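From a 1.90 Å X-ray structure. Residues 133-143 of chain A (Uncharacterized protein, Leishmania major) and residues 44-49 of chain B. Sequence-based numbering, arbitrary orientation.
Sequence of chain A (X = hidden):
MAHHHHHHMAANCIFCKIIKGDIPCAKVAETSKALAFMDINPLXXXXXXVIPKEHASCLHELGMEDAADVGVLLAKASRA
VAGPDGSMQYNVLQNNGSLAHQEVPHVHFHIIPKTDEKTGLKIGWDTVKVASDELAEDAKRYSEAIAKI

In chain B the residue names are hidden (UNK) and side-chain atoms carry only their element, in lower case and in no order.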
# COMPACT_ATOMS: atom_id res chain seq x y z
N ASP A 133 7.11 -21.42 16.29
CA ASP A 133 6.22 -21.12 17.43
C ASP A 133 5.74 -19.65 17.46
O ASP A 133 4.56 -19.37 17.71
CB ASP A 133 6.84 -21.54 18.79
CG ASP A 133 8.13 -20.77 19.13
OD1 ASP A 133 8.78 -20.22 18.22
OD2 ASP A 133 8.51 -20.74 20.32
N GLU A 134 6.63 -18.72 17.16
CA GLU A 134 6.29 -17.29 17.11
C GLU A 134 5.34 -16.96 15.96
O GLU A 134 4.45 -16.13 16.10
CB GLU A 134 7.57 -16.46 17.02
CG GLU A 134 8.43 -16.55 18.27
CD GLU A 134 9.80 -15.91 18.11
OE1 GLU A 134 10.26 -15.66 16.97
OE2 GLU A 134 10.44 -15.69 19.17
N LEU A 135 5.55 -17.60 14.81
CA LEU A 135 4.69 -17.41 13.66
C LEU A 135 3.28 -17.88 13.95
O LEU A 135 2.32 -17.28 13.47
CB LEU A 135 5.22 -18.20 12.45
CG LEU A 135 6.39 -17.58 11.69
CD1 LEU A 135 6.84 -18.56 10.58
CD2 LEU A 135 6.01 -16.22 11.11
N ALA A 136 3.15 -18.98 14.70
CA ALA A 136 1.83 -19.54 14.99
C ALA A 136 1.05 -18.62 15.94
O ALA A 136 -0.15 -18.39 15.79
CB ALA A 136 1.98 -20.93 15.60
N GLU A 137 1.78 -18.12 16.93
CA GLU A 137 1.29 -17.18 17.91
C GLU A 137 0.77 -15.89 17.23
O GLU A 137 -0.37 -15.48 17.44
CB GLU A 137 2.45 -16.90 18.86
CG GLU A 137 2.18 -16.03 20.03
CD GLU A 137 3.25 -16.19 21.11
OE1 GLU A 137 4.47 -16.27 20.78
OE2 GLU A 137 2.85 -16.23 22.29
N ASP A 138 1.59 -15.31 16.37
CA ASP A 138 1.17 -14.12 15.62
C ASP A 138 -0.01 -14.44 14.71
O ASP A 138 -0.91 -13.62 14.58
CB ASP A 138 2.32 -13.53 14.80
CG ASP A 138 3.51 -13.10 15.66
OD1 ASP A 138 3.38 -12.99 16.90
OD2 ASP A 138 4.60 -12.89 15.07
N ALA A 139 -0.02 -15.61 14.07
CA ALA A 139 -1.09 -15.95 13.12
C ALA A 139 -2.41 -16.08 13.84
O ALA A 139 -3.44 -15.65 13.33
CB ALA A 139 -0.76 -17.24 12.37
N LYS A 140 -2.38 -16.68 15.04
CA LYS A 140 -3.57 -16.83 15.86
C LYS A 140 -4.12 -15.48 16.32
O LYS A 140 -5.32 -15.23 16.21
CB LYS A 140 -3.27 -17.68 17.09
CG LYS A 140 -4.47 -17.88 18.02
CD LYS A 140 -4.11 -18.75 19.24
CE LYS A 140 -5.28 -18.90 20.23
NZ LYS A 140 -4.79 -19.33 21.58
N ARG A 141 -3.24 -14.65 16.87
CA ARG A 141 -3.64 -13.32 17.38
C ARG A 141 -4.24 -12.47 16.24
O ARG A 141 -5.32 -11.92 16.36
CB ARG A 141 -2.43 -12.61 17.99
CG ARG A 141 -2.70 -11.14 18.40
CD ARG A 141 -1.69 -10.64 19.43
NE ARG A 141 -0.35 -10.45 18.87
CZ ARG A 141 0.04 -9.40 18.15
NH1 ARG A 141 -0.82 -8.41 17.81
NH2 ARG A 141 1.30 -9.34 17.72
N TYR A 142 -3.53 -12.40 15.14
CA TYR A 142 -4.00 -11.66 13.97
C TYR A 142 -5.34 -12.19 13.42
O TYR A 142 -6.23 -11.40 13.11
CB TYR A 142 -2.95 -11.73 12.86
CG TYR A 142 -1.73 -10.85 13.02
CD1 TYR A 142 -1.53 -10.03 14.14
CD2 TYR A 142 -0.76 -10.85 12.04
CE1 TYR A 142 -0.40 -9.24 14.24
CE2 TYR A 142 0.37 -10.07 12.13
CZ TYR A 142 0.54 -9.27 13.22
OH TYR A 142 1.68 -8.52 13.27
N SER A 143 -5.49 -13.50 13.25
CA SER A 143 -6.72 -14.02 12.65
C SER A 143 -7.93 -13.82 13.54
O SER A 143 -9.03 -13.51 13.06
CB SER A 143 -6.58 -15.48 12.29
OG SER A 143 -6.67 -16.27 13.42
N UNK B 44 10.66 -7.68 10.39
CA UNK B 44 10.37 -7.44 11.80
C UNK B 44 9.36 -8.49 12.24
O UNK B 44 8.70 -9.12 11.41
o UNK B 44 8.61 -5.91 11.22
c UNK B 44 9.80 -6.05 11.98
N UNK B 45 9.27 -8.70 13.54
CA UNK B 45 8.32 -9.63 14.13
C UNK B 45 6.87 -9.18 13.85
O UNK B 45 6.52 -8.04 14.11
c UNK B 45 7.67 -10.57 16.46
n UNK B 45 7.69 -13.00 18.93
c UNK B 45 6.65 -13.16 18.10
c UNK B 45 7.78 -12.05 16.17
n UNK B 45 6.68 -12.75 16.83
c UNK B 45 8.61 -9.72 15.64
n UNK B 45 5.55 -13.77 18.55
N UNK B 46 6.05 -10.09 13.29
CA UNK B 46 4.64 -9.80 12.96
C UNK B 46 4.37 -9.29 11.54
O UNK B 46 3.24 -8.93 11.21
N UNK B 47 5.42 -9.23 10.72
CA UNK B 47 5.36 -8.90 9.29
C UNK B 47 4.45 -9.89 8.57
O UNK B 47 4.66 -11.12 8.62
c UNK B 47 6.79 -8.94 8.71
n UNK B 47 6.69 -8.16 5.10
c UNK B 47 6.00 -8.47 6.25
c UNK B 47 6.91 -8.60 7.25
n UNK B 47 8.14 -8.37 6.66
c UNK B 47 7.98 -8.11 5.38
N UNK B 48 3.44 -9.34 7.89
CA UNK B 48 2.47 -10.15 7.20
C UNK B 48 2.26 -9.66 5.80
O UNK B 48 2.74 -8.60 5.42
s UNK B 48 -1.24 -9.26 8.89
c UNK B 48 0.36 -8.91 8.13
c UNK B 48 1.15 -10.21 7.99
c UNK B 48 -1.95 -10.26 7.55
N UNK B 49 1.52 -10.48 5.04
CA UNK B 49 1.25 -10.28 3.64
C UNK B 49 -0.25 -10.37 3.36
O UNK B 49 -0.94 -11.19 3.96
c UNK B 49 4.00 -12.78 2.46
c UNK B 49 4.18 -10.30 2.31
c UNK B 49 1.97 -11.35 2.83
c UNK B 49 3.49 -11.43 2.99

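Position 44 of chain B has two side-chain atoms, one carbon followed by one oxygen, which is a primary hydroxyl with no branch. The oxygen touches nothing on the chain A helix and is hydrogen-bonded elsewhere in the structure. The residue is Ser B44, and it opens a type II turn that runs to position 47.

Position 45 carries seven side-chain atoms: three carbons, a nitrogen, then a carbon bearing two more nitrogens. This planar terminal group meets three acidic residues of the helix, and only arginine fits. In Arg B45, NE donates to Asp A138 OD2 at 2.7 Å and NH2 to Asp A138 OD1 at 2.8 Å, a two-pronged salt bridge in which the carboxylate lies at the edge of the guanidinium. Glu A137 OE1 also approaches that edge, 3.5 Å from Arg B45 NH2. Glu A134 instead covers one face, its CB 3.6 Å from Arg B45 CZ, and its carboxylate adds a long, purely electrostatic bridge, OE2 to Arg B45 NH1 at 3.9 Å.

Position 46 has no side-chain atoms at all, so it is Gly B46. Its phi/psi of 92/3° would jam a CB against the preceding carbonyl oxygen, and an ideal CB would also sit 2.5 Å from Tyr A142 OH. The bare backbone lets the helix come close: Tyr A142 OH donates to Gly B46 O at 2.6 Å, with that oxygen near the plane of the tyrosine ring.

Position 47 shows one carbon leading to a five-membered ring of three carbons and two nitrogens, an imidazole. Its CA-to-CB bond points away from the helix, and both ring nitrogens find hydrogen-bond partners outside the two stretches. This is His B47, whose N closes the turn with a weak bond to Ser B44 O at 3.4 Å.

Position 48 has an unbranched chain of two carbons, a sulfur and a terminal carbon, hence Met B48. Its SD packs 3.6 Å from Tyr A142 CD2, approaching the ring obliquely.

Position 49 has four carbons, forked at the second, which identifies Leu B49. It is buried but out of reach of the helix.

The contact thus joins a charged end to a more apolar one. Asp A138 and Tyr A142, one helical turn apart, point toward chain B; the former holds the arginine, and the latter donates to the glycine carbonyl and packs against the methionine. Gly B46, between the arginine and the methionine in sequence, has no side chain to collide with Tyr A142 OH, so the hydroxyl can reach its carbonyl oxygen.

Chain B 44-49: SRGHML
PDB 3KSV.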